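Local coordinates for ArCE4A (Arthrobacter sp. AW19M34-1, PDB 5LFZ), which probably removes acetyl groups from N-acetylated polysaccharides such as chitin, as a metal-dependent carbohydrate esterase family 4 deacetylase, at residues V157-L161 with Q185-L190. Numbering follows the deposited sequence.
Sequences VRIAL and QLVSKL
Both segments, 157-161 and 185-190, are regular alpha-helix (phi/psi near -60/-45), with N-to-C directions 29° apart (signed crossing -29°) and axes 9.7 Å apart at closest approach. The register pairs Val157 with Leu186 (CA to CA, 5.1 Å) and Leu161 with Leu190 (CA to CA, 6.2 Å), one helical turn further on. No hydrogen bond crosses; 360 Å² is buried, mainly by aliphatic packing. Val157, chi1 t, sends CG2 to Leu186 CB (4.0 Å) and CG1 to Lys189 CD (3.7 Å). Leu186 (t, p) swings its end inward, bringing CD1 to Ala160 CB at 3.5 Å. Leu161, also t, p, places CD1 3.6 Å from Lys189 O and 4.2 Å from CD2 of Leu190 (m, t). Lys189 (m, t, t, m) lends its methylenes while its end leads away; its CD also meets Leu161 CD2 (3.7 Å). Gln185, extended, hydrogen-bonds Gln154 through NE2. Ala160 and Leu190 touch Ile170, and Leu186 Met172: neighbouring helices both packing on strand 168-173 of the parallel sheet, as in the distorted (beta/alpha) barrel of NodB-homology deacetylases.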
ATOM      1  N   VAL A 157      10.256  -8.954  -8.839  1.00 24.94           N
ATOM      2  CA  VAL A 157       9.630 -10.266  -8.732  1.00 21.87           C
ATOM      3  C   VAL A 157      10.467 -11.220  -7.880  1.00 23.49           C
ATOM      4  O   VAL A 157       9.943 -11.903  -6.995  1.00 26.00           O
ATOM      5  CB  VAL A 157       9.411 -10.890 -10.123  1.00 24.40           C
ATOM      6  CG1 VAL A 157       8.954 -12.324  -9.996  1.00 27.80           C
ATOM      7  CG2 VAL A 157       8.409 -10.068 -10.927  1.00 27.02           C
ATOM      8  N   ARG A 158      11.773 -11.255  -8.141  1.00 25.73           N
ATOM      9  CA  ARG A 158      12.653 -12.200  -7.454  1.00 25.69           C
ATOM     10  C   ARG A 158      12.637 -11.988  -5.945  1.00 31.25           C
ATOM     11  O   ARG A 158      12.450 -12.940  -5.184  1.00 28.23           O
ATOM     12  CB  ARG A 158      14.089 -12.091  -7.976  1.00 28.60           C
ATOM     13  CG  ARG A 158      15.036 -13.106  -7.336  1.00 34.15           C
ATOM     14  CD  ARG A 158      16.480 -12.894  -7.760  1.00 42.38           C
ATOM     15  NE  ARG A 158      16.982 -11.579  -7.361  1.00 51.86           N
ATOM     16  CZ  ARG A 158      17.922 -10.902  -8.018  1.00 56.50           C
ATOM     17  NH1 ARG A 158      18.473 -11.412  -9.114  1.00 64.95           N
ATOM     18  NH2 ARG A 158      18.315  -9.714  -7.580  1.00 56.00           N
ATOM     19  N   ILE A 159      12.825 -10.742  -5.516  1.00 29.34           N
ATOM     20  CA  ILE A 159      12.858 -10.422  -4.087  1.00 28.02           C
ATOM     21  C   ILE A 159      11.503 -10.661  -3.431  1.00 31.08           C
ATOM     22  O   ILE A 159      11.425 -11.233  -2.344  1.00 32.36           O
ATOM     23  CB  ILE A 159      13.309  -8.964  -3.848  1.00 26.99           C
ATOM     24  CG1 ILE A 159      14.759  -8.790  -4.307  1.00 27.22           C
ATOM     25  CG2 ILE A 159      13.177  -8.584  -2.370  1.00 26.89           C
ATOM     26  CD1 ILE A 159      15.258  -7.364  -4.266  1.00 31.71           C
ATOM     27  N   ALA A 160      10.434 -10.235  -4.094  1.00 23.47           N
ATOM     28  CA  ALA A 160       9.093 -10.447  -3.564  1.00 27.35           C
ATOM     29  C   ALA A 160       8.800 -11.935  -3.395  1.00 28.42           C
ATOM     30  O   ALA A 160       8.306 -12.360  -2.354  1.00 29.58           O
ATOM     31  CB  ALA A 160       8.055  -9.801  -4.466  1.00 28.52           C
ATOM     32  N   LEU A 161       9.119 -12.726  -4.414  1.00 25.22           N
ATOM     33  CA  LEU A 161       8.823 -14.153  -4.386  1.00 30.50           C
ATOM     34  C   LEU A 161       9.635 -14.887  -3.325  1.00 34.61           C
ATOM     35  O   LEU A 161       9.096 -15.685  -2.552  1.00 37.27           O
ATOM     36  CB  LEU A 161       9.085 -14.783  -5.756  1.00 28.57           C
ATOM     37  CG  LEU A 161       8.842 -16.292  -5.846  1.00 40.08           C
ATOM     38  CD1 LEU A 161       7.390 -16.618  -5.522  1.00 40.26           C
ATOM     39  CD2 LEU A 161       9.240 -16.837  -7.213  1.00 43.45           C
ATOM     40  N   GLN A 185       3.941 -11.235 -13.775  1.00 30.24           N
ATOM     41  CA  GLN A 185       4.798 -12.327 -13.343  1.00 30.58           C
ATOM     42  C   GLN A 185       4.768 -12.527 -11.824  1.00 28.75           C
ATOM     43  O   GLN A 185       4.771 -13.663 -11.336  1.00 27.08           O
ATOM     44  CB  GLN A 185       6.234 -12.082 -13.813  1.00 35.55           C
ATOM     45  CG  GLN A 185       7.184 -13.205 -13.470  1.00 38.99           C
ATOM     46  CD  GLN A 185       8.604 -12.942 -13.940  1.00 50.73           C
ATOM     47  OE1 GLN A 185       9.478 -13.799 -13.809  1.00 53.60           O
ATOM     48  NE2 GLN A 185       8.841 -11.752 -14.489  1.00 47.20           N
ATOM     49  N   LEU A 186       4.749 -11.427 -11.079  1.00 26.89           N
ATOM     50  CA  LEU A 186       4.780 -11.503  -9.621  1.00 24.02           C
ATOM     51  C   LEU A 186       3.542 -12.228  -9.084  1.00 26.85           C
ATOM     52  O   LEU A 186       3.646 -13.099  -8.216  1.00 26.49           O
ATOM     53  CB  LEU A 186       4.887 -10.104  -9.010  1.00 30.85           C
ATOM     54  CG  LEU A 186       4.866 -10.115  -7.480  1.00 31.20           C
ATOM     55  CD1 LEU A 186       5.937 -11.056  -6.952  1.00 36.64           C
ATOM     56  CD2 LEU A 186       5.050  -8.723  -6.911  1.00 40.60           C
ATOM     57  N   VAL A 187       2.376 -11.877  -9.613  1.00 25.19           N
ATOM     58  CA  VAL A 187       1.136 -12.523  -9.202  1.00 24.95           C
ATOM     59  C   VAL A 187       1.157 -14.012  -9.546  1.00 28.51           C
ATOM     60  O   VAL A 187       0.827 -14.856  -8.711  1.00 28.81           O
ATOM     61  CB  VAL A 187      -0.080 -11.856  -9.855  1.00 30.61           C
ATOM     62  CG1 VAL A 187      -1.351 -12.626  -9.537  1.00 31.51           C
ATOM     63  CG2 VAL A 187      -0.197 -10.420  -9.385  1.00 27.54           C
ATOM     64  N   SER A 188       1.547 -14.328 -10.778  1.00 28.02           N
ATOM     65  CA  SER A 188       1.617 -15.718 -11.224  1.00 30.01           C
ATOM     66  C   SER A 188       2.504 -16.550 -10.308  1.00 27.03           C
ATOM     67  O   SER A 188       2.123 -17.638  -9.879  1.00 29.91           O
ATOM     68  CB  SER A 188       2.141 -15.805 -12.658  1.00 37.34           C
ATOM     69  OG  SER A 188       1.217 -15.233 -13.566  1.00 46.99           O
ATOM     70  N   LYS A 189       3.686 -16.027 -10.004  1.00 27.32           N
ATOM     71  CA  LYS A 189       4.633 -16.762  -9.176  1.00 28.91           C
ATOM     72  C   LYS A 189       4.189 -16.872  -7.718  1.00 24.26           C
ATOM     73  O   LYS A 189       4.406 -17.905  -7.088  1.00 24.91           O
ATOM     74  CB  LYS A 189       6.019 -16.123  -9.260  1.00 31.52           C
ATOM     75  CG  LYS A 189       6.764 -16.494 -10.544  1.00 34.37           C
ATOM     76  CD  LYS A 189       8.126 -15.835 -10.629  1.00 38.34           C
ATOM     77  CE  LYS A 189       8.862 -16.262 -11.888  1.00 43.02           C
ATOM     78  NZ  LYS A 189       9.238 -17.699 -11.852  1.00 48.88           N
ATOM     79  N   LEU A 190       3.564 -15.829  -7.178  1.00 25.28           N
ATOM     80  CA  LEU A 190       3.078 -15.911  -5.803  1.00 22.50           C
ATOM     81  C   LEU A 190       1.937 -16.925  -5.703  1.00 27.03           C
ATOM     82  O   LEU A 190       1.868 -17.705  -4.751  1.00 25.52           O
ATOM     83  CB  LEU A 190       2.628 -14.535  -5.293  1.00 23.54           C
ATOM     84  CG  LEU A 190       3.776 -13.574  -4.959  1.00 24.34           C
ATOM     85  CD1 LEU A 190       3.237 -12.177  -4.707  1.00 28.66           C
ATOM     86  CD2 LEU A 190       4.581 -14.079  -3.760  1.00 25.31           C
TER